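Local coordinates for Hut operon positive regulatory protein (Bacillus subtilis, PDB 4H4L) that binds cis-acting sequences on the hut mRNA in the presence of histidine, suppressing transcription termination and so activating the operon for histidine utilization, at residues A[14-19]-A[25-30]. The protein carries 1 engineered substitution. Residues are numbered along the deposited sequence; the frame is centred on the assembly and turned at random.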
ATOM      1  N   VAL A  14       8.032  24.995   2.179  1.00 56.40           N
ATOM      2  CA  VAL A  14       7.013  24.835   3.214  1.00 57.94           C
ATOM      3  C   VAL A  14       6.699  26.133   3.978  1.00 59.94           C
ATOM      4  O   VAL A  14       5.526  26.527   4.074  1.00 55.93           O
ATOM      5  CB  VAL A  14       7.390  23.699   4.174  1.00 59.32           C
ATOM      6  CG1 VAL A  14       6.428  23.655   5.337  1.00 58.65           C
ATOM      7  CG2 VAL A  14       7.363  22.374   3.433  1.00 62.09           C
ATOM      8  N   LEU A  15       7.738  26.791   4.509  1.00 59.90           N
ATOM      9  CA  LEU A  15       7.583  28.128   5.084  1.00 62.97           C
ATOM     10  C   LEU A  15       6.921  29.031   4.047  1.00 62.31           C
ATOM     11  O   LEU A  15       6.066  29.863   4.365  1.00 65.59           O
ATOM     12  CB  LEU A  15       8.937  28.710   5.506  1.00 65.56           C
ATOM     13  CG  LEU A  15       9.597  28.210   6.805  1.00 70.31           C
ATOM     14  CD1 LEU A  15      11.077  27.947   6.581  1.00 70.47           C
ATOM     15  CD2 LEU A  15       9.387  29.139   8.009  1.00 67.52           C
ATOM     16  N   LEU A  16       7.305  28.837   2.795  1.00 58.14           N
ATOM     17  CA  LEU A  16       6.782  29.649   1.716  1.00 66.40           C
ATOM     18  C   LEU A  16       5.284  29.434   1.576  1.00 70.06           C
ATOM     19  O   LEU A  16       4.508  30.388   1.535  1.00 79.94           O
ATOM     20  CB  LEU A  16       7.507  29.325   0.409  1.00 62.33           C
ATOM     21  CG  LEU A  16       6.864  29.784  -0.895  1.00 66.13           C
ATOM     22  CD1 LEU A  16       6.788  31.313  -0.964  1.00 63.68           C
ATOM     23  CD2 LEU A  16       7.644  29.182  -2.064  1.00 60.78           C
ATOM     24  N   LEU A  17       4.903  28.167   1.557  1.00 70.92           N
ATOM     25  CA  LEU A  17       3.534  27.738   1.359  1.00 66.35           C
ATOM     26  C   LEU A  17       2.637  28.092   2.542  1.00 63.94           C
ATOM     27  O   LEU A  17       1.493  28.512   2.360  1.00 66.05           O
ATOM     28  CB  LEU A  17       3.528  26.232   1.143  1.00 64.91           C
ATOM     29  CG  LEU A  17       2.648  25.609   0.081  1.00 64.85           C
ATOM     30  CD1 LEU A  17       2.944  24.129   0.107  1.00 66.57           C
ATOM     31  CD2 LEU A  17       1.188  25.833   0.397  1.00 69.65           C
ATOM     32  N   LEU A  18       3.138  27.937   3.756  1.00 58.92           N
ATOM     33  CA  LEU A  18       2.282  28.208   4.904  1.00 64.21           C
ATOM     34  C   LEU A  18       2.115  29.689   5.223  1.00 67.94           C
ATOM     35  O   LEU A  18       1.406  30.033   6.177  1.00 63.13           O
ATOM     36  CB  LEU A  18       2.779  27.445   6.120  1.00 65.78           C
ATOM     37  CG  LEU A  18       2.973  25.944   5.884  1.00 63.22           C
ATOM     38  CD1 LEU A  18       3.632  25.327   7.099  1.00 61.09           C
ATOM     39  CD2 LEU A  18       1.666  25.244   5.514  1.00 62.27           C
ATOM     40  N   ASN A  19       2.733  30.549   4.403  1.00 76.15           N
ATOM     41  CA  ASN A  19       2.752  32.005   4.636  1.00 79.79           C
ATOM     42  C   ASN A  19       1.968  32.887   3.649  1.00 81.69           C
ATOM     43  O   ASN A  19       2.539  33.807   3.046  1.00 78.03           O
ATOM     44  CB  ASN A  19       4.193  32.518   4.803  1.00 80.37           C
ATOM     45  CG  ASN A  19       4.796  32.143   6.154  1.00 90.25           C
ATOM     46  OD1 ASN A  19       4.120  32.184   7.186  1.00 88.50           O
ATOM     47  ND2 ASN A  19       6.078  31.781   6.155  1.00 89.88           N
ATOM     48  N   THR A  25       5.904  38.520  -3.123  1.00 76.72           N
ATOM     49  CA  THR A  25       6.982  39.258  -2.444  1.00 89.93           C
ATOM     50  C   THR A  25       8.128  38.344  -2.049  1.00 91.66           C
ATOM     51  O   THR A  25       9.172  38.361  -2.677  1.00 92.67           O
ATOM     52  CB  THR A  25       6.516  39.933  -1.131  1.00 93.94           C
ATOM     53  OG1 THR A  25       5.077  39.925  -1.039  1.00 99.64           O
ATOM     54  CG2 THR A  25       7.101  41.362  -1.008  1.00 85.44           C
ATOM     55  N   GLN A  26       7.915  37.574  -0.975  1.00 94.47           N
ATOM     56  CA  GLN A  26       8.849  36.557  -0.466  1.00 89.83           C
ATOM     57  C   GLN A  26       9.300  35.531  -1.519  1.00 85.67           C
ATOM     58  O   GLN A  26      10.342  34.890  -1.359  1.00 82.18           O
ATOM     59  CB  GLN A  26       8.206  35.824   0.717  1.00 86.59           C
ATOM     60  CG  GLN A  26       8.999  34.624   1.225  1.00 82.40           C
ATOM     61  CD  GLN A  26       8.258  33.829   2.285  1.00 82.08           C
ATOM     62  OE1 GLN A  26       7.162  34.203   2.725  1.00 84.05           O
ATOM     63  NE2 GLN A  26       8.856  32.723   2.703  1.00 71.64           N
ATOM     64  N   VAL A  27       8.476  35.362  -2.553  1.00 80.88           N
ATOM     65  CA  VAL A  27       8.832  34.639  -3.773  1.00 77.73           C
ATOM     66  C   VAL A  27      10.109  35.240  -4.351  1.00 80.82           C
ATOM     67  O   VAL A  27      11.077  34.525  -4.655  1.00 84.91           O
ATOM     68  CB  VAL A  27       7.701  34.768  -4.832  1.00 70.49           C
ATOM     69  CG1 VAL A  27       8.062  34.054  -6.119  1.00 62.35           C
ATOM     70  CG2 VAL A  27       6.359  34.268  -4.290  1.00 68.31           C
ATOM     71  N   GLU A  28      10.077  36.566  -4.515  1.00 84.32           N
ATOM     72  CA  GLU A  28      11.181  37.375  -5.048  1.00 83.78           C
ATOM     73  C   GLU A  28      12.486  37.151  -4.265  1.00 79.12           C
ATOM     74  O   GLU A  28      13.531  36.895  -4.867  1.00 79.36           O
ATOM     75  CB  GLU A  28      10.757  38.849  -5.052  1.00 90.85           C
ATOM     76  CG  GLU A  28      11.833  39.893  -5.339  1.00100.62           C
ATOM     77  CD  GLU A  28      11.339  41.312  -5.058  1.00106.12           C
ATOM     78  OE1 GLU A  28      10.413  41.476  -4.227  1.00104.10           O
ATOM     79  OE2 GLU A  28      11.871  42.265  -5.670  1.00106.75           O
ATOM     80  N   GLU A  29      12.407  37.231  -2.938  1.00 67.54           N
ATOM     81  CA  GLU A  29      13.501  36.843  -2.048  1.00 68.59           C
ATOM     82  C   GLU A  29      14.160  35.499  -2.439  1.00 69.96           C
ATOM     83  O   GLU A  29      15.397  35.393  -2.515  1.00 68.17           O
ATOM     84  CB  GLU A  29      13.000  36.808  -0.589  1.00 63.07           C
ATOM     85  N   LEU A  30      13.323  34.480  -2.667  1.00 68.02           N
ATOM     86  CA  LEU A  30      13.767  33.125  -3.018  1.00 67.52           C
ATOM     87  C   LEU A  30      14.367  33.090  -4.420  1.00 66.34           C
ATOM     88  O   LEU A  30      15.420  32.469  -4.684  1.00 63.57           O
ATOM     89  CB  LEU A  30      12.555  32.192  -3.000  1.00 68.46           C
ATOM     90  CG  LEU A  30      12.079  31.629  -1.678  1.00 59.30           C
ATOM     91  CD1 LEU A  30      10.593  31.346  -1.752  1.00 54.08           C
ATOM     92  CD2 LEU A  30      12.874  30.368  -1.413  1.00 57.07           C
TER
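L15 comes near Q26 through its backbone: the carbonyl O lies 4.3 Å from the amide NE2, too long for a hydrogen bond. Next along the chain, L16 gives the largest single share of the contact, with Q26 close behind. With CG anti to the backbone N (chi1 164°), its isobutyl group reaches the second helix, where CD2 of L16 sits 3.7 Å from CD1 of L30 and the two side chains cross at a slant. The other methyl, CD1, is 3.9 Å from the same L30 CD1 and looser against V27, with 4.5 Å to its CG2. Over the backbone of L16 comes Q26, its fully extended chain (chi1 173°) carrying NE2 to within 3.8 Å of L16 CA. At the end of the segment, N19 meets the other branch of this amide, with CB 4.0 Å from Q26 OE1. No hydrogen bond joins the segments; leucine packing and van der Waals contact of the Q26 amide hold them. N19 also touches R11 of a second subunit. The arrangement is a helix-helix pair, 9-17 with 26-32, packed against the four-stranded antiparallel sheet of the HutP fold, with L16 and V27 on strand 36-44 and V14, L17 and L18 on the other strands.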